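450aa long hypothetical fmu protein (Pyrococcus horikoshii, PDB 2YXL) probably uses S-adenosylmethionine to methylate cytosine at carbon 5 in RNA. Local coordinates at residues A[16-21]-A[90-95]; A[83-88]-A[119-124]. All blocks are in the same frame, centred on the assembly; numbering follows the deposited sequence.

Interaction 1: A[16-21]-A[90-95]; sequences RAIIEA and LRVAVD
Val-92, on helix 84-99, meets helix 12-24 through both of its methyl groups, each directed at one of two consecutive isoleucines. The contact between these two segments is wholly apolar. CG1 of Val-92 lies 3.6 Å from CD1 of Ile-18, so the far methyl of the longer isoleucine branch touches a valine methyl where the two side chains pass at a slant. The second methyl, Val-92 CG2, comes closer to the backbone of helix 12-24: it is 4.0 Å from CG1 of Ile-19 and about as far from the CA of that residue, and here the side chains cross at roughly a right angle. This division of labour follows from the valine's first torsion (chi1 165°), which sets CG1 anti to the backbone N and leaves CG2 beside it. The CB of Val-92 and that of Ile-18 both point across the interface, and within the two segments the CA atoms come closest at Ile-19 and Val-92 (6.4 Å).

This small patch belongs to the all-helical N-terminal part of the chain, which in bacterial Fmu/RsmB relatives resembles the RNA-binding protein NusB; it is core packing, away from the cofactor pocket. Helix 104-121 covers a further part of the patch, its Ala-114 and Ile-118 resting on Ile-19.

Arg-91, next to Val-92 in sequence, forms salt bridges with Asp-68 through NH2 and with Glu-26 through NH1, so two acidic groups hold its guanidinium. Asp-95, also buried, is weakly hydrogen-bonded through OD1 with NE2 of His-100.

Interaction 2: A[83-88]-A[119-124]; sequences DPWLRA and SSRTHP
Arg-121 lays the aliphatic start of its side chain over the Trp-85 indole. Its CB stands 3.8 Å from the centroid of the five-membered ring and 9° off the ring normal, a CH-pi contact made almost squarely over the face. The arginine's first torsion (chi1 -70°) puts CG anti to the carbonyl carbon, beside the backbone N, and 4.0 Å from Trp-85 CZ2; a bend at chi2 then turns CD and the rest of the chain. The guanidinium does not lie flat on the indole: the two planes are 79° apart, and NH2 of Arg-121 approaches CH2 of Trp-85 at 3.3 Å. That same NH2 is held by a salt bridge to Glu-20 of helix 12-24, which fixes the charged end, while Arg-23 of the same helix forms a cation-pi contact with the indole.

The contact joins the N-terminal turn of helix 84-99 to the C-terminal end of helix 104-121, near the surface of the helical N-terminal region. Asp-83 is the N-cap of the first of these: OD1 accepts from Leu-86 N at 3.0 Å through its anti lone pair, and more weakly from Trp-85 N.

Thr-122 comes in slantwise to the tryptophan, and its methyl touches both the indole and the capping carboxylate. CG2 of Thr-122 is 3.5 Å from Trp-85 CD1 and 3.4 Å from OD2 of Asp-83, whereas OG1 hydrogen-bonds to the carbonyl oxygen of Ile-118, in the last turn of helix 104-121.

From the N terminus the chain runs through helix 12-24, then helices 32-41 and 47-75, before helix 84-99 returns to it; interaction 1 closes this loop of 68 residues, which has no strand. Interaction 2 closes a shorter, 30-residue loop, joining the start of helix 84-99 to the end of helix 104-121. The two loops cross rather than nest, because 83-88 precedes 90-95 on the helix they share. Their centres are 11 Å apart and they touch directly: Ile-19 O packs on Ala-88 CB, and Glu-20 CD on Trp-85 CH2. Helices 12-24, 84-99 and 104-121 are thereby tied into one bundle.

Interaction 1: A[16-21]-A[90-95]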
ATOM      1  N   ARG A  16      -3.889 -24.638   1.767  1.00 34.60           N
ATOM      2  CA  ARG A  16      -4.220 -24.043   3.058  1.00 34.46           C
ATOM      3  C   ARG A  16      -3.568 -22.673   3.208  1.00 34.46           C
ATOM      4  O   ARG A  16      -4.080 -21.809   3.923  1.00 34.59           O
ATOM      5  CB  ARG A  16      -3.799 -24.962   4.207  1.00 34.51           C
ATOM      6  CG  ARG A  16      -4.540 -26.297   4.255  1.00 34.35           C
ATOM      7  CD  ARG A  16      -4.169 -27.102   5.492  1.00 34.33           C
ATOM      8  NE  ARG A  16      -2.803 -27.612   5.412  1.00 34.71           N
ATOM      9  CZ  ARG A  16      -2.477 -28.860   5.088  1.00 34.18           C
ATOM     10  NH1 ARG A  16      -3.418 -29.761   4.820  1.00 33.35           N
ATOM     11  NH2 ARG A  16      -1.200 -29.206   5.037  1.00 34.33           N
ATOM     12  N   ALA A  17      -2.451 -22.481   2.508  1.00 34.36           N
ATOM     13  CA  ALA A  17      -1.677 -21.244   2.578  1.00 34.19           C
ATOM     14  C   ALA A  17      -2.382 -20.027   1.971  1.00 34.10           C
ATOM     15  O   ALA A  17      -2.490 -18.995   2.638  1.00 34.11           O
ATOM     16  CB  ALA A  17      -0.291 -21.441   1.954  1.00 34.24           C
ATOM     17  N   ILE A  18      -2.855 -20.131   0.726  1.00 34.00           N
ATOM     18  CA  ILE A  18      -3.516 -18.980   0.087  1.00 34.06           C
ATOM     19  C   ILE A  18      -4.864 -18.688   0.717  1.00 34.01           C
ATOM     20  O   ILE A  18      -5.254 -17.530   0.806  1.00 34.16           O
ATOM     21  CB  ILE A  18      -3.747 -19.109  -1.451  1.00 34.04           C
ATOM     22  CG1 ILE A  18      -3.350 -20.477  -1.987  1.00 34.22           C
ATOM     23  CG2 ILE A  18      -3.108 -17.929  -2.201  1.00 33.82           C
ATOM     24  CD1 ILE A  18      -4.493 -21.447  -2.001  1.00 34.60           C
ATOM     25  N   ILE A  19      -5.575 -19.734   1.136  1.00 34.00           N
ATOM     26  CA  ILE A  19      -6.849 -19.556   1.825  1.00 33.95           C
ATOM     27  C   ILE A  19      -6.636 -18.720   3.085  1.00 34.08           C
ATOM     28  O   ILE A  19      -7.337 -17.729   3.293  1.00 34.24           O
ATOM     29  CB  ILE A  19      -7.550 -20.901   2.159  1.00 34.02           C
ATOM     30  CG1 ILE A  19      -7.962 -21.620   0.869  1.00 33.82           C
ATOM     31  CG2 ILE A  19      -8.776 -20.665   3.061  1.00 33.53           C
ATOM     32  CD1 ILE A  19      -8.422 -23.054   1.064  1.00 33.78           C
ATOM     33  N   GLU A  20      -5.654 -19.103   3.901  1.00 34.07           N
ATOM     34  CA  GLU A  20      -5.331 -18.351   5.112  1.00 34.12           C
ATOM     35  C   GLU A  20      -4.820 -16.940   4.794  1.00 34.04           C
ATOM     36  O   GLU A  20      -5.140 -15.991   5.509  1.00 34.25           O
ATOM     37  CB  GLU A  20      -4.355 -19.124   6.012  1.00 34.14           C
ATOM     38  CG  GLU A  20      -3.944 -18.373   7.287  1.00 35.01           C
ATOM     39  CD  GLU A  20      -4.030 -19.209   8.563  1.00 36.25           C
ATOM     40  OE1 GLU A  20      -4.159 -18.605   9.651  1.00 36.90           O
ATOM     41  OE2 GLU A  20      -3.976 -20.456   8.494  1.00 36.48           O
ATOM     42  N   ALA A  21      -4.052 -16.802   3.716  1.00 33.72           N
ATOM     43  CA  ALA A  21      -3.539 -15.494   3.303  1.00 33.50           C
ATOM     44  C   ALA A  21      -4.663 -14.570   2.843  1.00 33.36           C
ATOM     45  O   ALA A  21      -4.671 -13.382   3.168  1.00 33.23           O
ATOM     46  CB  ALA A  21      -2.483 -15.643   2.209  1.00 33.35           C
ATOM     47  N   LEU A  90     -13.853 -19.783  -1.264  1.00 30.87           N
ATOM     48  CA  LEU A  90     -14.601 -19.597  -2.502  1.00 30.84           C
ATOM     49  C   LEU A  90     -13.841 -18.698  -3.483  1.00 31.06           C
ATOM     50  O   LEU A  90     -13.793 -18.985  -4.680  1.00 31.21           O
ATOM     51  CB  LEU A  90     -16.006 -19.053  -2.217  1.00 30.75           C
ATOM     52  CG  LEU A  90     -17.034 -19.993  -1.572  1.00 30.61           C
ATOM     53  CD1 LEU A  90     -18.310 -19.249  -1.251  1.00 29.61           C
ATOM     54  CD2 LEU A  90     -17.339 -21.201  -2.466  1.00 30.69           C
ATOM     55  N   ARG A  91     -13.226 -17.634  -2.967  1.00 30.97           N
ATOM     56  CA  ARG A  91     -12.417 -16.731  -3.788  1.00 31.23           C
ATOM     57  C   ARG A  91     -11.217 -17.449  -4.414  1.00 31.34           C
ATOM     58  O   ARG A  91     -10.928 -17.288  -5.603  1.00 31.30           O
ATOM     59  CB  ARG A  91     -11.951 -15.524  -2.968  1.00 31.26           C
ATOM     60  CG  ARG A  91     -13.036 -14.488  -2.725  1.00 31.36           C
ATOM     61  CD  ARG A  91     -12.624 -13.453  -1.688  1.00 31.78           C
ATOM     62  NE  ARG A  91     -13.563 -12.331  -1.667  1.00 32.38           N
ATOM     63  CZ  ARG A  91     -13.526 -11.317  -0.805  1.00 32.76           C
ATOM     64  NH1 ARG A  91     -12.596 -11.256   0.143  1.00 32.62           N
ATOM     65  NH2 ARG A  91     -14.435 -10.356  -0.890  1.00 33.14           N
ATOM     66  N   VAL A  92     -10.535 -18.248  -3.601  1.00 31.40           N
ATOM     67  CA  VAL A  92      -9.399 -19.039  -4.042  1.00 31.40           C
ATOM     68  C   VAL A  92      -9.809 -20.027  -5.143  1.00 31.67           C
ATOM     69  O   VAL A  92      -9.139 -20.125  -6.182  1.00 31.53           O
ATOM     70  CB  VAL A  92      -8.744 -19.771  -2.840  1.00 31.49           C
ATOM     71  CG1 VAL A  92      -7.793 -20.872  -3.302  1.00 31.22           C
ATOM     72  CG2 VAL A  92      -8.020 -18.772  -1.941  1.00 31.14           C
ATOM     73  N   ALA A  93     -10.918 -20.733  -4.917  1.00 31.60           N
ATOM     74  CA  ALA A  93     -11.399 -21.751  -5.855  1.00 31.75           C
ATOM     75  C   ALA A  93     -11.863 -21.159  -7.187  1.00 31.91           C
ATOM     76  O   ALA A  93     -11.547 -21.699  -8.247  1.00 31.94           O
ATOM     77  CB  ALA A  93     -12.506 -22.590  -5.222  1.00 31.62           C
ATOM     78  N   VAL A  94     -12.606 -20.056  -7.125  1.00 32.18           N
ATOM     79  CA  VAL A  94     -13.102 -19.381  -8.328  1.00 32.44           C
ATOM     80  C   VAL A  94     -11.944 -18.836  -9.169  1.00 32.61           C
ATOM     81  O   VAL A  94     -11.941 -18.975 -10.393  1.00 32.69           O
ATOM     82  CB  VAL A  94     -14.129 -18.261  -7.983  1.00 32.51           C
ATOM     83  CG1 VAL A  94     -14.394 -17.355  -9.188  1.00 32.56           C
ATOM     84  CG2 VAL A  94     -15.435 -18.874  -7.475  1.00 32.42           C
ATOM     85  N   ASP A  95     -10.957 -18.242  -8.504  1.00 32.75           N
ATOM     86  CA  ASP A  95      -9.778 -17.712  -9.187  1.00 33.05           C
ATOM     87  C   ASP A  95      -8.950 -18.811  -9.853  1.00 33.14           C
ATOM     88  O   ASP A  95      -8.478 -18.650 -10.985  1.00 33.23           O
ATOM     89  CB  ASP A  95      -8.905 -16.929  -8.209  1.00 33.12           C
ATOM     90  CG  ASP A  95      -7.803 -16.167  -8.900  1.00 33.69           C
ATOM     91  OD1 ASP A  95      -6.621 -16.515  -8.699  1.00 34.85           O
ATOM     92  OD2 ASP A  95      -8.119 -15.224  -9.655  1.00 34.45           O
TER

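Interaction 2: A[83-88]-A[119-124]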
ATOM      1  N   ASP A  83     -19.427 -16.616   6.147  1.00 29.82           N
ATOM      2  CA  ASP A  83     -18.271 -16.808   7.034  1.00 29.74           C
ATOM      3  C   ASP A  83     -16.949 -16.483   6.308  1.00 29.54           C
ATOM      4  O   ASP A  83     -16.800 -16.815   5.128  1.00 29.36           O
ATOM      5  CB  ASP A  83     -18.280 -18.254   7.558  1.00 29.82           C
ATOM      6  CG  ASP A  83     -16.959 -18.671   8.189  1.00 30.75           C
ATOM      7  OD1 ASP A  83     -16.036 -19.055   7.434  1.00 32.15           O
ATOM      8  OD2 ASP A  83     -16.850 -18.634   9.437  1.00 30.76           O
ATOM      9  N   PRO A  84     -15.987 -15.849   7.018  1.00 29.42           N
ATOM     10  CA  PRO A  84     -14.730 -15.369   6.421  1.00 29.20           C
ATOM     11  C   PRO A  84     -13.865 -16.467   5.788  1.00 29.39           C
ATOM     12  O   PRO A  84     -13.210 -16.217   4.767  1.00 29.41           O
ATOM     13  CB  PRO A  84     -13.980 -14.751   7.608  1.00 29.05           C
ATOM     14  CG  PRO A  84     -14.991 -14.528   8.649  1.00 29.46           C
ATOM     15  CD  PRO A  84     -16.046 -15.562   8.465  1.00 29.25           C
ATOM     16  N   TRP A  85     -13.854 -17.657   6.387  1.00 29.36           N
ATOM     17  CA  TRP A  85     -13.061 -18.770   5.851  1.00 29.54           C
ATOM     18  C   TRP A  85     -13.703 -19.327   4.590  1.00 29.58           C
ATOM     19  O   TRP A  85     -13.004 -19.662   3.627  1.00 29.59           O
ATOM     20  CB  TRP A  85     -12.844 -19.870   6.903  1.00 29.41           C
ATOM     21  CG  TRP A  85     -11.952 -19.412   8.012  1.00 29.38           C
ATOM     22  CD1 TRP A  85     -12.340 -18.934   9.232  1.00 29.13           C
ATOM     23  CD2 TRP A  85     -10.522 -19.347   7.993  1.00 29.15           C
ATOM     24  NE1 TRP A  85     -11.240 -18.589   9.977  1.00 29.25           N
ATOM     25  CE2 TRP A  85     -10.110 -18.831   9.242  1.00 29.15           C
ATOM     26  CE3 TRP A  85      -9.547 -19.679   7.043  1.00 28.96           C
ATOM     27  CZ2 TRP A  85      -8.764 -18.642   9.570  1.00 29.27           C
ATOM     28  CZ3 TRP A  85      -8.206 -19.489   7.370  1.00 29.23           C
ATOM     29  CH2 TRP A  85      -7.829 -18.972   8.622  1.00 29.17           C
ATOM     30  N   LEU A  86     -15.033 -19.409   4.597  1.00 29.47           N
ATOM     31  CA  LEU A  86     -15.783 -19.824   3.419  1.00 29.47           C
ATOM     32  C   LEU A  86     -15.561 -18.849   2.264  1.00 29.57           C
ATOM     33  O   LEU A  86     -15.205 -19.269   1.163  1.00 29.91           O
ATOM     34  CB  LEU A  86     -17.273 -19.961   3.737  1.00 29.29           C
ATOM     35  CG  LEU A  86     -18.185 -20.490   2.627  1.00 29.43           C
ATOM     36  CD1 LEU A  86     -17.742 -21.864   2.111  1.00 29.55           C
ATOM     37  CD2 LEU A  86     -19.620 -20.551   3.125  1.00 29.52           C
ATOM     38  N   ARG A  87     -15.749 -17.553   2.527  1.00 29.47           N
ATOM     39  CA  ARG A  87     -15.537 -16.519   1.514  1.00 29.50           C
ATOM     40  C   ARG A  87     -14.139 -16.605   0.900  1.00 29.69           C
ATOM     41  O   ARG A  87     -13.995 -16.552  -0.319  1.00 29.71           O
ATOM     42  CB  ARG A  87     -15.796 -15.116   2.085  1.00 29.36           C
ATOM     43  CG  ARG A  87     -15.465 -13.971   1.116  1.00 28.93           C
ATOM     44  CD  ARG A  87     -16.003 -12.611   1.569  1.00 29.31           C
ATOM     45  NE  ARG A  87     -15.513 -12.213   2.889  1.00 28.84           N
ATOM     46  CZ  ARG A  87     -16.207 -12.331   4.021  1.00 27.57           C
ATOM     47  NH1 ARG A  87     -15.667 -11.945   5.165  1.00 27.33           N
ATOM     48  NH2 ARG A  87     -17.435 -12.833   4.014  1.00 27.00           N
ATOM     49  N   ALA A  88     -13.122 -16.738   1.751  1.00 29.95           N
ATOM     50  CA  ALA A  88     -11.738 -16.864   1.305  1.00 30.06           C
ATOM     51  C   ALA A  88     -11.539 -18.110   0.443  1.00 30.35           C
ATOM     52  O   ALA A  88     -10.902 -18.042  -0.609  1.00 30.49           O
ATOM     53  CB  ALA A  88     -10.790 -16.877   2.499  1.00 29.91           C
ATOM     54  N   SER A 119     -13.192 -26.267   7.693  1.00 32.77           N
ATOM     55  CA  SER A 119     -13.949 -26.957   8.739  1.00 32.65           C
ATOM     56  C   SER A 119     -13.255 -26.875  10.096  1.00 32.45           C
ATOM     57  O   SER A 119     -13.893 -26.575  11.099  1.00 32.54           O
ATOM     58  CB  SER A 119     -14.178 -28.424   8.375  1.00 32.65           C
ATOM     59  OG  SER A 119     -15.342 -28.581   7.590  1.00 33.32           O
ATOM     60  N   SER A 120     -11.948 -27.134  10.118  1.00 32.26           N
ATOM     61  CA  SER A 120     -11.171 -27.097  11.358  1.00 32.13           C
ATOM     62  C   SER A 120     -11.046 -25.683  11.934  1.00 32.02           C
ATOM     63  O   SER A 120     -10.878 -25.512  13.143  1.00 31.97           O
ATOM     64  CB  SER A 120      -9.783 -27.711  11.149  1.00 32.02           C
ATOM     65  OG  SER A 120      -9.004 -26.908  10.285  1.00 32.28           O
ATOM     66  N   ARG A 121     -11.131 -24.676  11.067  1.00 31.84           N
ATOM     67  CA  ARG A 121     -11.129 -23.283  11.507  1.00 31.75           C
ATOM     68  C   ARG A 121     -12.521 -22.787  11.906  1.00 31.38           C
ATOM     69  O   ARG A 121     -12.643 -21.761  12.575  1.00 31.37           O
ATOM     70  CB  ARG A 121     -10.513 -22.367  10.442  1.00 31.83           C
ATOM     71  CG  ARG A 121      -9.004 -22.542  10.251  1.00 32.96           C
ATOM     72  CD  ARG A 121      -8.223 -22.261  11.537  1.00 35.07           C
ATOM     73  NE  ARG A 121      -6.821 -22.663  11.429  1.00 37.16           N
ATOM     74  CZ  ARG A 121      -5.817 -21.840  11.123  1.00 38.31           C
ATOM     75  NH1 ARG A 121      -4.578 -22.306  11.047  1.00 38.80           N
ATOM     76  NH2 ARG A 121      -6.042 -20.551  10.897  1.00 39.04           N
ATOM     77  N   THR A 122     -13.564 -23.518  11.510  1.00 30.97           N
ATOM     78  CA  THR A 122     -14.948 -23.101  11.771  1.00 30.52           C
ATOM     79  C   THR A 122     -15.808 -24.247  12.309  1.00 30.27           C
ATOM     80  O   THR A 122     -15.789 -24.534  13.505  1.00 30.44           O
ATOM     81  CB  THR A 122     -15.625 -22.447  10.514  1.00 30.60           C
ATOM     82  OG1 THR A 122     -15.741 -23.408   9.456  1.00 30.51           O
ATOM     83  CG2 THR A 122     -14.828 -21.255  10.008  1.00 30.00           C
ATOM     84  N   HIS A 123     -16.556 -24.894  11.420  1.00 29.97           N
ATOM     85  CA  HIS A 123     -17.456 -25.990  11.769  1.00 29.61           C
ATOM     86  C   HIS A 123     -17.537 -26.935  10.563  1.00 29.68           C
ATOM     87  O   HIS A 123     -17.422 -26.480   9.426  1.00 29.64           O
ATOM     88  CB  HIS A 123     -18.841 -25.433  12.109  1.00 29.32           C
ATOM     89  CG  HIS A 123     -19.792 -26.448  12.667  1.00 28.93           C
ATOM     90  ND1 HIS A 123     -20.598 -27.232  11.869  1.00 28.34           N
ATOM     91  CD2 HIS A 123     -20.075 -26.797  13.944  1.00 27.93           C
ATOM     92  CE1 HIS A 123     -21.331 -28.025  12.629  1.00 27.85           C
ATOM     93  NE2 HIS A 123     -21.033 -27.781  13.893  1.00 27.70           N
ATOM     94  N   PRO A 124     -17.704 -28.254  10.800  1.00 29.84           N
ATOM     95  CA  PRO A 124     -17.874 -29.202   9.689  1.00 29.94           C
ATOM     96  C   PRO A 124     -18.890 -28.791   8.610  1.00 30.07           C
ATOM     97  O   PRO A 124     -18.668 -29.075   7.431  1.00 30.10           O
ATOM     98  CB  PRO A 124     -18.321 -30.482  10.396  1.00 29.80           C
ATOM     99  CG  PRO A 124     -17.653 -30.407  11.716  1.00 29.54           C
ATOM    100  CD  PRO A 124     -17.692 -28.953  12.101  1.00 29.74           C
TER